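Local coordinates for endoglucanase (PDB 2EQD), which probably hydrolyses internal beta-1,4-glucosidic bonds of cellulose and xyloglucan, through a glycoside hydrolase family 44 module of a longer endoglucanase, at residues N52-F57 with T151-V156; G229-G234 with V279-W284; A478-S483 with A506-H511. The protein carries 1 engineered substitution. All coordinates share one frame; numbering follows the deposited sequence.

Contacts 1 and 2 belong to the barrel part of the chain, and contact 3 lies in the beta domain. Contact 2 pairs two neighbouring parallel strands of the barrel. Its Tyr233 side chain also approaches another glucose unit of the bound chain than the one described there, nearest atoms about 3 Å, so this contact is the one at the sugar-binding cleft. Contact 1 is a calcium site between two peripheral loops, its centre about 27 Å from that of contact 2. The centres of contacts 2 and 3 are about 32 Å apart, and their nearest atoms about 18 Å. Contacts 1 and 3 lie on opposite sides of the chain's centre, with about 49 Å between their own centres.

Contact 1: N52-F57 with T151-V156. With CA (calcium ion), chain G.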
loop_
_atom_site.group_PDB
_atom_site.type_symbol
_atom_site.label_atom_id
_atom_site.label_comp_id
_atom_site.label_asym_id
_atom_site.label_seq_id
_atom_site.Cartn_x
_atom_site.Cartn_y
_atom_site.Cartn_z
ATOM N N ASN A 52 18.259 -3.719 12.882
ATOM C CA ASN A 52 18.471 -4.135 14.268
ATOM C C ASN A 52 18.021 -3.028 15.211
ATOM O O ASN A 52 18.707 -2.020 15.359
ATOM C CB ASN A 52 19.955 -4.433 14.495
ATOM C CG ASN A 52 20.224 -5.083 15.834
ATOM O OD1 ASN A 52 19.363 -5.110 16.713
ATOM N ND2 ASN A 52 21.433 -5.609 15.999
ATOM N N TRP A 53 16.875 -3.219 15.859
ATOM C CA TRP A 53 16.345 -2.202 16.768
ATOM C C TRP A 53 17.229 -1.799 17.943
ATOM O O TRP A 53 17.123 -0.683 18.436
ATOM C CB TRP A 53 14.979 -2.624 17.314
ATOM C CG TRP A 53 15.000 -3.703 18.345
ATOM C CD1 TRP A 53 15.123 -5.044 18.132
ATOM C CD2 TRP A 53 14.805 -3.537 19.750
ATOM N NE1 TRP A 53 15.008 -5.729 19.317
ATOM C CE2 TRP A 53 14.811 -4.826 20.328
ATOM C CE3 TRP A 53 14.621 -2.422 20.580
ATOM C CZ2 TRP A 53 14.637 -5.033 21.704
ATOM C CZ3 TRP A 53 14.448 -2.630 21.950
ATOM C CH2 TRP A 53 14.459 -3.928 22.495
ATOM N N GLU A 54 18.097 -2.704 18.391
ATOM C CA GLU A 54 18.989 -2.420 19.511
ATOM C C GLU A 54 20.030 -1.357 19.165
ATOM O O GLU A 54 20.437 -0.590 20.036
ATOM C CB GLU A 54 19.721 -3.687 19.967
ATOM C CG GLU A 54 18.967 -5.003 19.747
ATOM C CD GLU A 54 19.591 -6.173 20.508
ATOM O OE1 GLU A 54 20.839 -6.299 20.485
ATOM O OE2 GLU A 54 18.826 -6.962 21.114
ATOM N N ASN A 55 20.466 -1.318 17.907
ATOM C CA ASN A 55 21.476 -0.348 17.484
ATOM C C ASN A 55 21.179 0.451 16.202
ATOM O O ASN A 55 21.979 1.298 15.800
ATOM C CB ASN A 55 22.838 -1.043 17.330
ATOM C CG ASN A 55 22.798 -2.211 16.359
ATOM O OD1 ASN A 55 22.135 -2.155 15.324
ATOM N ND2 ASN A 55 23.529 -3.269 16.678
ATOM N N ASN A 56 20.046 0.170 15.561
ATOM C CA ASN A 56 19.628 0.868 14.344
ATOM C C ASN A 56 20.455 0.612 13.092
ATOM O O ASN A 56 20.318 1.323 12.097
ATOM C CB ASN A 56 19.570 2.375 14.595
ATOM C CG ASN A 56 18.551 2.746 15.650
ATOM O OD1 ASN A 56 17.346 2.537 15.470
ATOM N ND2 ASN A 56 19.029 3.294 16.769
ATOM N N PHE A 57 21.308 -0.403 13.123
ATOM C CA PHE A 57 22.116 -0.706 11.947
ATOM C C PHE A 57 21.301 -1.557 10.973
ATOM O O PHE A 57 20.422 -2.324 11.386
ATOM C CB PHE A 57 23.388 -1.474 12.340
ATOM C CG PHE A 57 24.361 -0.678 13.158
ATOM C CD1 PHE A 57 24.920 0.492 12.657
ATOM C CD2 PHE A 57 24.746 -1.113 14.418
ATOM C CE1 PHE A 57 25.858 1.221 13.401
ATOM C CE2 PHE A 57 25.675 -0.400 15.172
ATOM C CZ PHE A 57 26.235 0.773 14.661
ATOM N N THR A 151 23.267 -5.097 23.262
ATOM C CA THR A 151 23.862 -5.074 21.935
ATOM C C THR A 151 25.012 -6.072 21.849
ATOM O O THR A 151 25.482 -6.402 20.763
ATOM C CB THR A 151 24.430 -3.691 21.607
ATOM O OG1 THR A 151 25.648 -3.492 22.338
ATOM C CG2 THR A 151 23.438 -2.613 21.994
ATOM N N GLU A 152 25.461 -6.556 23.000
ATOM C CA GLU A 152 26.582 -7.481 23.034
ATOM C C GLU A 152 26.263 -8.948 22.853
ATOM O O GLU A 152 27.127 -9.707 22.423
ATOM C CB GLU A 152 27.369 -7.288 24.321
ATOM C CG GLU A 152 28.026 -5.936 24.412
ATOM C CD GLU A 152 28.869 -5.804 25.658
ATOM O OE1 GLU A 152 28.328 -6.019 26.768
ATOM O OE2 GLU A 152 30.074 -5.485 25.528
ATOM N N ASP A 153 25.045 -9.370 23.174
ATOM C CA ASP A 153 24.724 -10.782 22.984
ATOM C C ASP A 153 24.678 -11.101 21.494
ATOM O O ASP A 153 24.895 -10.227 20.642
ATOM C CB ASP A 153 23.389 -11.160 23.645
ATOM C CG ASP A 153 22.241 -10.272 23.214
ATOM O OD1 ASP A 153 22.145 -9.949 22.008
ATOM O OD2 ASP A 153 21.423 -9.908 24.084
ATOM N N ASP A 154 24.406 -12.355 21.176
ATOM C CA ASP A 154 24.342 -12.761 19.787
ATOM C C ASP A 154 22.904 -12.787 19.290
ATOM O O ASP A 154 22.607 -13.375 18.254
ATOM C CB ASP A 154 24.981 -14.143 19.619
ATOM C CG ASP A 154 26.445 -14.157 20.014
ATOM O OD1 ASP A 154 27.206 -13.280 19.540
ATOM O OD2 ASP A 154 26.835 -15.054 20.792
ATOM N N TYR A 155 22.008 -12.130 20.015
ATOM C CA TYR A 155 20.608 -12.132 19.620
ATOM C C TYR A 155 19.875 -10.799 19.658
ATOM O O TYR A 155 20.309 -9.838 20.289
ATOM C CB TYR A 155 19.843 -13.131 20.478
ATOM C CG TYR A 155 20.418 -14.520 20.433
ATOM C CD1 TYR A 155 20.524 -15.210 19.230
ATOM C CD2 TYR A 155 20.828 -15.162 21.599
ATOM C CE1 TYR A 155 21.019 -16.506 19.184
ATOM C CE2 TYR A 155 21.324 -16.455 21.569
ATOM C CZ TYR A 155 21.414 -17.124 20.358
ATOM O OH TYR A 155 21.879 -18.419 20.321
ATOM N N VAL A 156 18.754 -10.776 18.946
ATOM C CA VAL A 156 17.856 -9.632 18.866
ATOM C C VAL A 156 16.468 -10.263 18.930
ATOM O O VAL A 156 16.139 -11.156 18.149
ATOM C CB VAL A 156 18.027 -8.867 17.546
ATOM C CG1 VAL A 156 16.865 -7.938 17.337
ATOM C CG2 VAL A 156 19.316 -8.073 17.574
HETATM CA CA CA G . 20.779 -8.268 21.694
#
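Loop 52-57 faces 151-156, a loop running into strand 155-157, without strand pairing, the CA atoms of Glu54 and Thr151 lying 6.1 Å apart and those of Asn52 and Val156 7.2 Å. A calcium ion joins them. Glu54 grips it with both carboxylate oxygens, OE1 at 2.3 Å and OE2 at 2.4 Å from the calcium. Glu54 stretches out, CD anti to CA (chi2 -166°), which carries the carboxylate across the gap. From 151-156 come Asp153 OD1 and the backbone O of Tyr155, each 2.2 Å from the metal. Asp150 O completes the protein ligands. Asp153 OD1 also accepts from Tyr155 N, which meets it from above the carboxylate plane. This Asx turn ties two of the ligands together.

Val156 packs beside the site with its two methyls split. CG1 lies 3.5 Å from Trp53 CD1, approaching the indole obliquely. CG2 sits by the Glu54 carboxylate, 3.5 Å from CD, and by the Asn52 amide. That amide is anchored from both ends: OD1 accepts from Glu54 N in a further Asx turn, and ND2 donates to Ser116 O. The calcium probably offsets the repulsion between Glu54 and Asp153, and so joins the two segments.

Contact 2: G229-G234 with V279-W284; sequences GPALYG and VLDVHW. With BGC (beta-D-glucopyranose), chain B.
Segments 229-234 and 279-284 pair as neighbouring parallel strands of the (beta/alpha)8 (TIM) barrel, beside the cleft that holds the glucose chain. Their axes run 4.2 Å apart at 7°. Gly229 N donates to Val279 O at 3.1 Å, and Asp281 N answers to Gly229 O. Asp281 O then takes Ala231 N, with a weak second bond from Leu232 N. His283 N closes the ladder on Leu232 O. The register slips by one between Pro230 and Leu232, a beta bulge. The peptide bond before Pro230 is cis.

Asp281 and His283 flank Ala231 on one side of the sheet. Asp281 OD2 lies 3.7 Å from Ala231 CB. The imidazole, its CG turned away from the His283 carbonyl carbon (chi1 -65°), sets one face over Ala231 C, and its NE2 is 4.0 Å from Ala231 CB. NE2 is hydrogen-bonded to Asn185 OD1, which helps to set the ring's rotation. Beyond the ladder, Tyr233 turns its ring obliquely to a glucose unit, its OH 3.6 Å from sugar O5. Gln242 OE1 holds that hydroxyl by a hydrogen bond.

Leu232, Leu280 and Val282 point to the other side, where helices 235-240 and 257-272 cover them. Gly234 is the N-cap of helix 235-240. Strand 226-232, the helices after it, among them 257-272, and strand 279-284 make a beta-alpha-beta crossover. Strand 354-360 bonds along the far edge of 279-284.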
loop_
_atom_site.group_PDB
_atom_site.type_symbol
_atom_site.label_atom_id
_atom_site.label_comp_id
_atom_site.label_asym_id
_atom_site.label_seq_id
_atom_site.Cartn_x
_atom_site.Cartn_y
_atom_site.Cartn_z
ATOM N N GLY A 229 1.074 -9.778 6.139
ATOM C CA GLY A 229 1.929 -10.790 5.545
ATOM C C GLY A 229 1.383 -11.193 4.197
ATOM O O GLY A 229 0.185 -11.050 3.969
ATOM N N PRO A 230 2.220 -11.705 3.279
ATOM C CA PRO A 230 3.662 -11.945 3.399
ATOM C C PRO A 230 4.496 -10.820 2.786
ATOM O O PRO A 230 5.736 -10.860 2.832
ATOM C CB PRO A 230 3.870 -13.257 2.622
ATOM C CG PRO A 230 2.456 -13.682 2.144
ATOM C CD PRO A 230 1.697 -12.393 2.092
ATOM N N ALA A 231 3.818 -9.835 2.203
ATOM C CA ALA A 231 4.497 -8.721 1.563
ATOM C C ALA A 231 5.168 -9.209 0.281
ATOM O O ALA A 231 6.332 -8.917 0.032
ATOM C CB ALA A 231 5.530 -8.131 2.509
ATOM N N LEU A 232 4.442 -9.963 -0.532
ATOM C CA LEU A 232 5.011 -10.478 -1.769
ATOM C C LEU A 232 5.290 -9.332 -2.731
ATOM O O LEU A 232 4.470 -8.440 -2.918
ATOM C CB LEU A 232 4.072 -11.517 -2.386
ATOM C CG LEU A 232 3.640 -12.581 -1.365
ATOM C CD1 LEU A 232 2.715 -13.577 -2.042
ATOM C CD2 LEU A 232 4.835 -13.284 -0.770
ATOM N N TYR A 233 6.471 -9.367 -3.329
ATOM C CA TYR A 233 6.914 -8.328 -4.247
ATOM C C TYR A 233 6.052 -8.197 -5.489
ATOM O O TYR A 233 5.766 -7.093 -5.929
ATOM C CB TYR A 233 8.361 -8.612 -4.660
ATOM C CG TYR A 233 8.505 -9.557 -5.829
ATOM C CD1 TYR A 233 8.533 -9.068 -7.131
ATOM C CD2 TYR A 233 8.640 -10.930 -5.633
ATOM C CE1 TYR A 233 8.698 -9.920 -8.210
ATOM C CE2 TYR A 233 8.806 -11.795 -6.704
ATOM C CZ TYR A 233 8.841 -11.281 -7.995
ATOM O OH TYR A 233 9.054 -12.111 -9.080
ATOM N N GLY A 234 5.658 -9.325 -6.067
ATOM C CA GLY A 234 4.864 -9.273 -7.276
ATOM C C GLY A 234 4.256 -10.606 -7.652
ATOM O O GLY A 234 4.452 -11.620 -6.983
ATOM N N VAL A 279 -4.015 -9.087 8.049
ATOM C CA VAL A 279 -4.075 -8.497 6.714
ATOM C C VAL A 279 -3.205 -9.203 5.691
ATOM O O VAL A 279 -1.998 -9.340 5.902
ATOM C CB VAL A 279 -3.603 -7.003 6.722
ATOM C CG1 VAL A 279 -3.802 -6.391 5.344
ATOM C CG2 VAL A 279 -4.339 -6.199 7.788
ATOM N N LEU A 280 -3.803 -9.649 4.587
ATOM C CA LEU A 280 -3.016 -10.270 3.522
ATOM C C LEU A 280 -2.297 -9.071 2.883
ATOM O O LEU A 280 -2.935 -8.127 2.405
ATOM C CB LEU A 280 -3.912 -10.959 2.484
ATOM C CG LEU A 280 -3.138 -11.669 1.367
ATOM C CD1 LEU A 280 -2.442 -12.874 1.943
ATOM C CD2 LEU A 280 -4.061 -12.089 0.240
ATOM N N ASP A 281 -0.971 -9.108 2.895
ATOM C CA ASP A 281 -0.166 -8.016 2.370
ATOM C C ASP A 281 0.672 -8.391 1.140
ATOM O O ASP A 281 1.526 -9.274 1.207
ATOM C CB ASP A 281 0.735 -7.496 3.502
ATOM C CG ASP A 281 1.698 -6.425 3.049
ATOM O OD1 ASP A 281 1.471 -5.843 1.962
ATOM O OD2 ASP A 281 2.674 -6.158 3.790
ATOM N N VAL A 282 0.414 -7.710 0.027
ATOM C CA VAL A 282 1.132 -7.950 -1.217
ATOM C C VAL A 282 1.558 -6.622 -1.845
ATOM O O VAL A 282 0.963 -5.576 -1.561
ATOM C CB VAL A 282 0.250 -8.716 -2.243
ATOM C CG1 VAL A 282 -0.346 -9.941 -1.589
ATOM C CG2 VAL A 282 -0.859 -7.816 -2.768
ATOM N N HIS A 283 2.592 -6.668 -2.688
ATOM C CA HIS A 283 3.084 -5.477 -3.375
ATOM C C HIS A 283 2.643 -5.567 -4.835
ATOM O O HIS A 283 2.618 -6.653 -5.411
ATOM C CB HIS A 283 4.613 -5.388 -3.293
ATOM C CG HIS A 283 5.137 -5.196 -1.902
ATOM N ND1 HIS A 283 4.433 -4.523 -0.926
ATOM C CD2 HIS A 283 6.316 -5.550 -1.336
ATOM C CE1 HIS A 283 5.153 -4.474 0.180
ATOM N NE2 HIS A 283 6.300 -5.089 -0.041
ATOM N N TRP A 284 2.300 -4.428 -5.432
ATOM C CA TRP A 284 1.835 -4.414 -6.815
ATOM C C TRP A 284 2.446 -3.316 -7.679
ATOM O O TRP A 284 2.119 -2.138 -7.532
ATOM C CB TRP A 284 0.300 -4.299 -6.832
ATOM C CG TRP A 284 -0.317 -4.366 -8.198
ATOM C CD1 TRP A 284 -0.738 -3.315 -8.966
ATOM C CD2 TRP A 284 -0.569 -5.549 -8.969
ATOM N NE1 TRP A 284 -1.241 -3.771 -10.167
ATOM C CE2 TRP A 284 -1.147 -5.139 -10.193
ATOM C CE3 TRP A 284 -0.360 -6.917 -8.745
ATOM C CZ2 TRP A 284 -1.520 -6.052 -11.192
ATOM C CZ3 TRP A 284 -0.729 -7.825 -9.737
ATOM C CH2 TRP A 284 -1.304 -7.386 -10.947
HETATM C C2 BGC B . 10.000 -7.823 -11.732
HETATM C C3 BGC B . 11.069 -6.955 -11.063
HETATM C C4 BGC B . 11.599 -7.662 -9.815
HETATM C C5 BGC B . 12.142 -8.998 -10.298
HETATM C C6 BGC B . 12.785 -9.737 -9.123
HETATM C C1 BGC B . 10.558 -9.213 -12.061
HETATM O O2 BGC B . 9.569 -7.194 -12.938
HETATM O O3 BGC B . 10.502 -5.690 -10.719
HETATM O O4 BGC B . 12.702 -6.971 -9.203
HETATM O O5 BGC B . 11.105 -9.810 -10.876
HETATM O O6 BGC B . 13.390 -10.944 -9.593
#

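Contact 3: A478-S483 with A506-H511; sequences AFDRGS and ALTACH
Phe479 and Ala509 form a hydrogen-bonded antiparallel pair in the beta domain, where strand 473-480 runs beside strand 508-515. The axes lie 4.8 Å apart with directions 173° apart. Phe479 N reaches Ala509 O at 3.0 Å, and Ala509 N returns to Phe479 O at 3.1 Å, both bonds fairly straight. Both side chains leave the sheet on the same face. There Ala509 CB sits over the face of the phenyl ring, 3.7 Å from the ring centroid and 23° off its normal, a CH-pi contact. With chi1 at 69°, the Phe479 ring is set between its own N and C and so swings across Ala509.

This face of the sheet is turned to the barrel side: Tyr399 and Ala402 of helix 398-408 and Ile368 of helix 368-383 pack on Phe479, and Leu406 on Ala509. On the other face, Ala478 and Cys510 make the adjoining non-hydrogen-bonded pair, their CB atoms 3.4 Å apart.

At the strand end the chain turns from Asp480 to Ser483 in a type I turn. Asp480 OD2 forms a salt bridge with Arg489 of strand 486-492. Arg481 reaches back over Leu507: its CD is 3.7 Å from Leu507 CD1, and Leu507 CB lies over one face of the guanidinium. Its NH2 ends 3.6 Å from Ala506 CB.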
loop_
_atom_site.group_PDB
_atom_site.type_symbol
_atom_site.label_atom_id
_atom_site.label_comp_id
_atom_site.label_asym_id
_atom_site.label_seq_id
_atom_site.Cartn_x
_atom_site.Cartn_y
_atom_site.Cartn_z
ATOM N N ALA A 478 -9.691 20.731 -8.912
ATOM C CA ALA A 478 -9.070 19.867 -9.892
ATOM C C ALA A 478 -7.642 20.258 -10.205
ATOM O O ALA A 478 -7.203 21.365 -9.884
ATOM C CB ALA A 478 -9.891 19.882 -11.170
ATOM N N PHE A 479 -6.938 19.315 -10.832
ATOM C CA PHE A 479 -5.556 19.491 -11.268
ATOM C C PHE A 479 -5.505 18.907 -12.663
ATOM O O PHE A 479 -6.285 18.007 -12.979
ATOM C CB PHE A 479 -4.580 18.761 -10.330
ATOM C CG PHE A 479 -4.656 17.248 -10.390
ATOM C CD1 PHE A 479 -4.107 16.550 -11.465
ATOM C CD2 PHE A 479 -5.211 16.524 -9.331
ATOM C CE1 PHE A 479 -4.102 15.149 -11.483
ATOM C CE2 PHE A 479 -5.215 15.128 -9.335
ATOM C CZ PHE A 479 -4.656 14.435 -10.416
ATOM N N ASP A 480 -4.603 19.411 -13.500
ATOM C CA ASP A 480 -4.488 18.926 -14.870
ATOM C C ASP A 480 -3.102 19.186 -15.449
ATOM O O ASP A 480 -2.165 19.501 -14.711
ATOM C CB ASP A 480 -5.535 19.606 -15.748
ATOM C CG ASP A 480 -5.564 21.119 -15.547
ATOM O OD1 ASP A 480 -4.473 21.723 -15.407
ATOM O OD2 ASP A 480 -6.677 21.702 -15.532
ATOM N N ARG A 481 -2.984 19.063 -16.772
ATOM C CA ARG A 481 -1.709 19.285 -17.441
ATOM C C ARG A 481 -1.160 20.673 -17.187
ATOM O O ARG A 481 -0.022 20.963 -17.517
ATOM C CB ARG A 481 -1.838 19.062 -18.942
ATOM C CG ARG A 481 -2.021 17.621 -19.303
ATOM C CD ARG A 481 -2.031 17.411 -20.799
ATOM N NE ARG A 481 -3.130 18.112 -21.452
ATOM C CZ ARG A 481 -3.600 17.791 -22.654
ATOM N NH1 ARG A 481 -3.064 16.775 -23.323
ATOM N NH2 ARG A 481 -4.599 18.486 -23.187
ATOM N N GLY A 482 -1.967 21.529 -16.585
ATOM C CA GLY A 482 -1.515 22.876 -16.303
ATOM C C GLY A 482 -0.676 22.961 -15.048
ATOM O O GLY A 482 0.344 23.639 -15.024
ATOM N N SER A 483 -1.098 22.268 -14.001
ATOM C CA SER A 483 -0.367 22.297 -12.752
ATOM C C SER A 483 -0.751 21.106 -11.884
ATOM O O SER A 483 -1.881 20.635 -11.943
ATOM C CB SER A 483 -0.670 23.606 -12.024
ATOM O OG SER A 483 -0.273 23.548 -10.675
ATOM N N ALA A 506 -9.280 17.963 -21.383
ATOM C CA ALA A 506 -8.545 16.721 -21.537
ATOM C C ALA A 506 -7.644 16.518 -20.336
ATOM O O ALA A 506 -7.255 17.486 -19.676
ATOM C CB ALA A 506 -7.709 16.752 -22.819
ATOM N N LEU A 507 -7.335 15.252 -20.056
ATOM C CA LEU A 507 -6.480 14.866 -18.942
ATOM C C LEU A 507 -6.660 15.732 -17.713
ATOM O O LEU A 507 -5.721 16.398 -17.254
ATOM C CB LEU A 507 -5.013 14.891 -19.369
ATOM C CG LEU A 507 -4.647 13.893 -20.471
ATOM C CD1 LEU A 507 -3.147 13.926 -20.668
ATOM C CD2 LEU A 507 -5.099 12.494 -20.111
ATOM N N THR A 508 -7.872 15.712 -17.176
ATOM C CA THR A 508 -8.187 16.490 -15.992
ATOM C C THR A 508 -8.758 15.582 -14.925
ATOM O O THR A 508 -9.461 14.625 -15.233
ATOM C CB THR A 508 -9.209 17.602 -16.314
ATOM O OG1 THR A 508 -8.581 18.625 -17.098
ATOM C CG2 THR A 508 -9.751 18.216 -15.033
ATOM N N ALA A 509 -8.432 15.876 -13.671
ATOM C CA ALA A 509 -8.930 15.116 -12.525
ATOM C C ALA A 509 -9.581 16.119 -11.583
ATOM O O ALA A 509 -8.943 17.068 -11.120
ATOM C CB ALA A 509 -7.786 14.397 -11.824
ATOM N N CYS A 510 -10.861 15.926 -11.316
ATOM C CA CYS A 510 -11.559 16.837 -10.433
ATOM C C CYS A 510 -12.321 16.129 -9.337
ATOM O O CYS A 510 -12.639 14.943 -9.440
ATOM C CB CYS A 510 -12.516 17.724 -11.236
ATOM S SG CYS A 510 -12.932 17.073 -12.869
ATOM N N HIS A 511 -12.582 16.871 -8.271
ATOM C CA HIS A 511 -13.321 16.372 -7.134
ATOM C C HIS A 511 -14.507 17.309 -6.975
ATOM O O HIS A 511 -14.355 18.470 -6.597
ATOM C CB HIS A 511 -12.438 16.394 -5.880
ATOM C CG HIS A 511 -13.111 15.858 -4.651
ATOM N ND1 HIS A 511 -12.408 15.490 -3.524
ATOM C CD2 HIS A 511 -14.418 15.648 -4.365
ATOM C CE1 HIS A 511 -13.253 15.075 -2.597
ATOM N NE2 HIS A 511 -14.479 15.160 -3.082
#